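Long-range contacts in MHC class I antigen (Ctenopharyngodon idella, PDB 5H5Z), which probably presents peptides to T cells at the cell surface as the heavy chain of a class I complex with beta-2-microglobulin: residues A[178-183]-A[256-260]; A[195-201]-A[233-239]. All coordinates share one frame; numbering follows the deposited sequence.

Interaction 1: A[178-183]-A[256-260]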
loop_
_atom_site.group_PDB
_atom_site.type_symbol
_atom_site.label_atom_id
_atom_site.label_comp_id
_atom_site.label_asym_id
_atom_site.label_seq_id
_atom_site.Cartn_x
_atom_site.Cartn_y
_atom_site.Cartn_z
ATOM N N LYS A 178 11.605 9.051 -12.863
ATOM C CA LYS A 178 12.589 7.997 -12.644
ATOM C C LYS A 178 13.590 8.572 -11.660
ATOM O O LYS A 178 14.378 9.456 -12.016
ATOM C CB LYS A 178 13.297 7.611 -13.952
ATOM C CG LYS A 178 12.381 7.292 -15.128
ATOM C CD LYS A 178 11.684 5.953 -14.955
ATOM C CE LYS A 178 10.877 5.579 -16.189
ATOM N NZ LYS A 178 9.572 6.292 -16.246
ATOM N N VAL A 179 13.535 8.095 -10.419
ATOM C CA VAL A 179 14.440 8.548 -9.366
ATOM C C VAL A 179 15.347 7.380 -8.974
ATOM O O VAL A 179 14.865 6.311 -8.584
ATOM C CB VAL A 179 13.674 9.067 -8.127
ATOM C CG1 VAL A 179 14.632 9.708 -7.135
ATOM C CG2 VAL A 179 12.599 10.071 -8.530
ATOM N N SER A 180 16.655 7.587 -9.088
ATOM C CA SER A 180 17.627 6.537 -8.782
ATOM C C SER A 180 17.739 6.268 -7.275
ATOM O O SER A 180 17.551 7.180 -6.464
ATOM C CB SER A 180 18.995 6.875 -9.382
ATOM O OG SER A 180 18.914 6.980 -10.795
ATOM N N PRO A 181 18.030 5.009 -6.897
ATOM C CA PRO A 181 18.196 4.695 -5.471
ATOM C C PRO A 181 19.432 5.344 -4.860
ATOM O O PRO A 181 20.467 5.485 -5.525
ATOM C CB PRO A 181 18.316 3.165 -5.428
ATOM C CG PRO A 181 18.517 2.710 -6.821
ATOM C CD PRO A 181 18.087 3.809 -7.755
ATOM N N GLN A 182 19.290 5.774 -3.611
ATOM C CA GLN A 182 20.431 6.152 -2.788
ATOM C C GLN A 182 20.877 4.882 -2.078
ATOM O O GLN A 182 20.086 4.250 -1.382
ATOM C CB GLN A 182 20.049 7.260 -1.802
ATOM C CG GLN A 182 19.603 8.551 -2.485
ATOM C CD GLN A 182 19.093 9.609 -1.523
ATOM O OE1 GLN A 182 17.944 10.053 -1.626
ATOM N NE2 GLN A 182 19.942 10.031 -0.593
ATOM N N VAL A 183 22.136 4.497 -2.274
ATOM C CA VAL A 183 22.622 3.188 -1.838
ATOM C C VAL A 183 23.714 3.318 -0.785
ATOM O O VAL A 183 24.648 4.111 -0.947
ATOM C CB VAL A 183 23.152 2.354 -3.032
ATOM C CG1 VAL A 183 23.633 0.980 -2.577
ATOM C CG2 VAL A 183 22.088 2.212 -4.117
ATOM N N VAL A 256 23.383 -2.569 -7.078
ATOM C CA VAL A 256 21.976 -2.172 -7.140
ATOM C C VAL A 256 21.639 -1.691 -8.547
ATOM O O VAL A 256 22.244 -0.733 -9.048
ATOM C CB VAL A 256 21.626 -1.079 -6.102
ATOM C CG1 VAL A 256 20.156 -0.704 -6.198
ATOM C CG2 VAL A 256 21.943 -1.555 -4.696
ATOM N N GLU A 257 20.684 -2.367 -9.182
ATOM C CA GLU A 257 20.241 -2.008 -10.529
ATOM C C GLU A 257 18.819 -1.444 -10.536
ATOM O O GLU A 257 17.898 -2.043 -9.985
ATOM C CB GLU A 257 20.348 -3.202 -11.486
ATOM C CG GLU A 257 20.079 -2.831 -12.944
ATOM C CD GLU A 257 20.306 -3.978 -13.913
ATOM O OE1 GLU A 257 19.586 -4.039 -14.928
ATOM O OE2 GLU A 257 21.197 -4.817 -13.668
ATOM N N HIS A 258 18.657 -0.291 -11.179
ATOM C CA HIS A 258 17.367 0.383 -11.285
ATOM C C HIS A 258 17.357 1.146 -12.597
ATOM O O HIS A 258 18.305 1.873 -12.893
ATOM C CB HIS A 258 17.186 1.340 -10.103
ATOM C CG HIS A 258 15.919 2.141 -10.139
ATOM N ND1 HIS A 258 14.704 1.639 -9.723
ATOM C CD2 HIS A 258 15.690 3.424 -10.500
ATOM C CE1 HIS A 258 13.778 2.572 -9.850
ATOM N NE2 HIS A 258 14.350 3.665 -10.318
ATOM N N GLN A 259 16.296 0.961 -13.383
ATOM C CA GLN A 259 16.162 1.616 -14.691
ATOM C C GLN A 259 17.416 1.457 -15.570
ATOM O O GLN A 259 17.954 2.441 -16.082
ATOM C CB GLN A 259 15.788 3.098 -14.520
ATOM C CG GLN A 259 14.458 3.338 -13.823
ATOM C CD GLN A 259 13.278 2.799 -14.609
ATOM O OE1 GLN A 259 13.111 3.107 -15.790
ATOM N NE2 GLN A 259 12.450 1.989 -13.954
ATOM N N ASP A 260 17.878 0.213 -15.716
ATOM C CA ASP A 260 19.017 -0.152 -16.587
ATOM C C ASP A 260 20.360 0.487 -16.212
ATOM O O ASP A 260 21.288 0.534 -17.030
ATOM C CB ASP A 260 18.692 0.126 -18.061
ATOM C CG ASP A 260 17.317 -0.367 -18.456
ATOM O OD1 ASP A 260 17.023 -1.566 -18.246
ATOM O OD2 ASP A 260 16.528 0.456 -18.973
#
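His258 and Val256 lay their side chains against Pro181, and with it they carry most of the 310 Å² buried here. The pyrrolidine ring meets both: Pro181 CD lies 3.5 Å from His258 CB and nearly as close to His258 CG, while Pro181 CG is 3.8 Å from Val256 CG1. His258 CG is anti to its backbone N (chi1 177°), which takes the imidazole past the proline toward the 178-180 backbone. There His258 NE2 comes within 3.2 Å of Val179 O, but the angle is too poor for a hydrogen bond. The ring is held from elsewhere instead: the bond from ND1 to Gly205 O, with the weak one from NE2 to Tyr202 O, would restrain its rotation, and if both nitrogens carry a proton the buried imidazole would be positively charged.

Beyond the proline, Val256 and Val183 reach toward each other tip to tip, with Val183 CG1 3.7 Å from Val256 CG2. At the opposite end, the aliphatic part of the exposed Lys178 crosses Gln259 at about a right angle, and Lys178 CD sits 3.3 Å from Gln259 OE1. Carbon, not NZ, does the touching, making this a van der Waals contact; NZ bonds Glu176 O instead.

No hydrogen bond joins the segments, although they run nearly antiparallel (174°). Strands 182-187 and 252-258 belong to different sheets, so the gap is bridged by side-chain packing, joined at one end by the imidazole against the backbone of Val179 and Ser180, as between the two facing sheets of an immunoglobulin C1-set beta sandwich.

Interaction 2: A[195-201]-A[233-239]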
loop_
_atom_site.group_PDB
_atom_site.type_symbol
_atom_site.label_atom_id
_atom_site.label_comp_id
_atom_site.label_asym_id
_atom_site.label_seq_id
_atom_site.Cartn_x
_atom_site.Cartn_y
_atom_site.Cartn_z
ATOM N N THR A 195 24.678 -5.194 5.227
ATOM C CA THR A 195 23.398 -4.886 4.592
ATOM C C THR A 195 23.575 -3.856 3.476
ATOM O O THR A 195 24.116 -2.768 3.691
ATOM C CB THR A 195 22.367 -4.362 5.617
ATOM O OG1 THR A 195 22.096 -5.382 6.583
ATOM C CG2 THR A 195 21.050 -3.985 4.934
ATOM N N CYS A 196 23.119 -4.214 2.283
ATOM C CA CYS A 196 23.062 -3.269 1.165
ATOM C C CYS A 196 21.667 -2.655 1.117
ATOM O O CYS A 196 20.691 -3.341 0.810
ATOM C CB CYS A 196 23.375 -3.994 -0.138
ATOM S SG CYS A 196 23.446 -2.959 -1.615
ATOM N N HIS A 197 21.592 -1.363 1.428
ATOM C CA HIS A 197 20.332 -0.655 1.597
ATOM C C HIS A 197 20.133 0.337 0.457
ATOM O O HIS A 197 20.991 1.189 0.223
ATOM C CB HIS A 197 20.332 0.076 2.947
ATOM C CG HIS A 197 19.085 0.861 3.218
ATOM N ND1 HIS A 197 17.907 0.272 3.630
ATOM C CD2 HIS A 197 18.837 2.190 3.155
ATOM C CE1 HIS A 197 16.984 1.205 3.790
ATOM N NE2 HIS A 197 17.524 2.377 3.512
ATOM N N ALA A 198 19.002 0.211 -0.239
ATOM C CA ALA A 198 18.637 1.103 -1.344
ATOM C C ALA A 198 17.345 1.817 -0.997
ATOM O O ALA A 198 16.361 1.170 -0.630
ATOM C CB ALA A 198 18.467 0.308 -2.629
ATOM N N THR A 199 17.336 3.146 -1.116
ATOM C CA THR A 199 16.156 3.929 -0.739
ATOM C C THR A 199 15.902 5.126 -1.658
ATOM O O THR A 199 16.821 5.629 -2.311
ATOM C CB THR A 199 16.225 4.415 0.729
ATOM O OG1 THR A 199 14.923 4.841 1.158
ATOM C CG2 THR A 199 17.224 5.569 0.904
ATOM N N GLY A 200 14.650 5.575 -1.692
ATOM C CA GLY A 200 14.291 6.820 -2.361
ATOM C C GLY A 200 14.040 6.691 -3.846
ATOM O O GLY A 200 14.001 7.689 -4.559
ATOM N N PHE A 201 13.861 5.463 -4.314
ATOM C CA PHE A 201 13.729 5.216 -5.740
ATOM C C PHE A 201 12.273 5.090 -6.204
ATOM O O PHE A 201 11.377 4.723 -5.435
ATOM C CB PHE A 201 14.567 4.001 -6.174
ATOM C CG PHE A 201 14.245 2.735 -5.429
ATOM C CD1 PHE A 201 13.224 1.896 -5.862
ATOM C CD2 PHE A 201 14.974 2.373 -4.291
ATOM C CE1 PHE A 201 12.933 0.723 -5.178
ATOM C CE2 PHE A 201 14.681 1.205 -3.602
ATOM C CZ PHE A 201 13.656 0.380 -4.044
ATOM N N SER A 233 8.142 7.247 -2.539
ATOM C CA SER A 233 9.292 6.478 -3.001
ATOM C C SER A 233 9.343 5.135 -2.283
ATOM O O SER A 233 8.512 4.851 -1.416
ATOM C CB SER A 233 10.607 7.249 -2.807
ATOM O OG SER A 233 10.973 7.327 -1.437
ATOM N N PHE A 234 10.320 4.316 -2.650
ATOM C CA PHE A 234 10.434 2.962 -2.122
ATOM C C PHE A 234 11.826 2.670 -1.613
ATOM O O PHE A 234 12.774 3.403 -1.921
ATOM C CB PHE A 234 10.067 1.959 -3.207
ATOM C CG PHE A 234 8.622 1.994 -3.571
ATOM C CD1 PHE A 234 8.160 2.839 -4.581
ATOM C CD2 PHE A 234 7.711 1.214 -2.874
ATOM C CE1 PHE A 234 6.811 2.883 -4.909
ATOM C CE2 PHE A 234 6.356 1.255 -3.192
ATOM C CZ PHE A 234 5.908 2.090 -4.209
ATOM N N GLN A 235 11.941 1.600 -0.829
ATOM C CA GLN A 235 13.248 1.117 -0.393
ATOM C C GLN A 235 13.271 -0.405 -0.378
ATOM O O GLN A 235 12.220 -1.051 -0.379
ATOM C CB GLN A 235 13.623 1.697 0.975
ATOM C CG GLN A 235 12.764 1.241 2.145
ATOM C CD GLN A 235 13.415 1.564 3.473
ATOM O OE1 GLN A 235 14.074 0.716 4.070
ATOM N NE2 GLN A 235 13.265 2.804 3.924
ATOM N N ARG A 236 14.477 -0.964 -0.387
ATOM C CA ARG A 236 14.692 -2.407 -0.305
ATOM C C ARG A 236 16.125 -2.651 0.140
ATOM O O ARG A 236 17.018 -1.842 -0.134
ATOM C CB ARG A 236 14.441 -3.080 -1.659
ATOM C CG ARG A 236 14.181 -4.572 -1.569
ATOM C CD ARG A 236 13.659 -5.149 -2.876
ATOM N NE ARG A 236 13.280 -6.551 -2.702
ATOM C CZ ARG A 236 12.594 -7.269 -3.585
ATOM N NH1 ARG A 236 12.193 -6.726 -4.729
ATOM N NH2 ARG A 236 12.302 -8.536 -3.319
ATOM N N MET A 237 16.348 -3.763 0.827
ATOM C CA MET A 237 17.698 -4.121 1.231
ATOM C C MET A 237 17.988 -5.603 1.052
ATOM O O MET A 237 17.074 -6.427 0.980
ATOM C CB MET A 237 17.972 -3.683 2.674
ATOM C CG MET A 237 17.280 -4.522 3.736
ATOM S SD MET A 237 17.357 -3.686 5.321
ATOM C CE MET A 237 17.341 -5.091 6.433
ATOM N N SER A 238 19.272 -5.925 0.969
ATOM C CA SER A 238 19.726 -7.309 0.986
ATOM C C SER A 238 20.848 -7.438 1.996
ATOM O O SER A 238 21.649 -6.523 2.161
ATOM C CB SER A 238 20.219 -7.741 -0.393
ATOM O OG SER A 238 20.629 -9.098 -0.370
ATOM N N THR A 239 20.904 -8.583 2.663
ATOM C CA THR A 239 21.881 -8.812 3.717
ATOM C C THR A 239 22.756 -10.006 3.359
ATOM O O THR A 239 22.243 -11.072 3.014
ATOM C CB THR A 239 21.181 -9.054 5.073
ATOM O OG1 THR A 239 20.338 -7.936 5.383
ATOM C CG2 THR A 239 22.194 -9.229 6.191
#
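Phe201 packs its ring over the backbone of 234-236 at the tight end of this antiparallel pair. Its CG stands between the backbone N and the carbonyl carbon (chi1 56°), folding the ring across the neighbouring strand: Phe234 O lies 3.3 Å above one face, offset toward the rim, and Phe201 CE1 touches Phe234 CB at 3.7 Å. That same carbonyl receives Gly200 N at 2.9 Å and, weakly, Phe201 N, the pattern of a G1 beta bulge, with Gly200 at positive phi. Farther along, Ala198 and Arg236 exchange two backbone bonds, as do Cys196 and Ser238, the shortest being Cys196 N to Ser238 O at 2.7 Å. The Arg236 side chain is the loose part of this face, leading away from 195-201.

On the other face, Gln235 OE1 meets the edge of the His197 ring in plane, 3.0 Å from CE1, with ring and amide planes 78° apart. Beta-2-microglobulin covers this face around Thr199 and Gln235: His13 O of that chain accepts from Thr199 OG1 and its Ser12 O from Gln235 NE2, which also bonds Asn229 OD1. Looseness is confined to the partly exposed Met237 and Thr239, where Met237 SD touches Thr195 CG2 at 3.7 Å and the Thr195 OG1 to Thr239 OG1 bond is weak at 3.3 Å.

Strands 182-187 and 221-228 flank the pair within the sheet, while strand 207-212 packs against Cys196, Arg236 and Ser238, and Cys196 is disulfide-bonded to Cys254.

In the fold
Interactions 1 and 2 lie in the same immunoglobulin domain, their centres 10 Å apart, and describe different directions of its sandwich: 195-201 with 233-239 is hydrogen-bonded pairing within one sheet, whereas 178-183 with 256-260 spans the gap between two. They meet directly at the border of strands 182-187 and 194-201, where Gln182 N lies 2.8 Å from Thr199 O, a probable hydrogen bond. Pro181 CB also packs 3.6 Å from Phe201 CD2, so the proline packing of interaction 1 continues into the bulged end of interaction 2. Both belong to the membrane-proximal module expected of class I heavy chains, apart from the peptide-binding platform formed by the N-terminal domains.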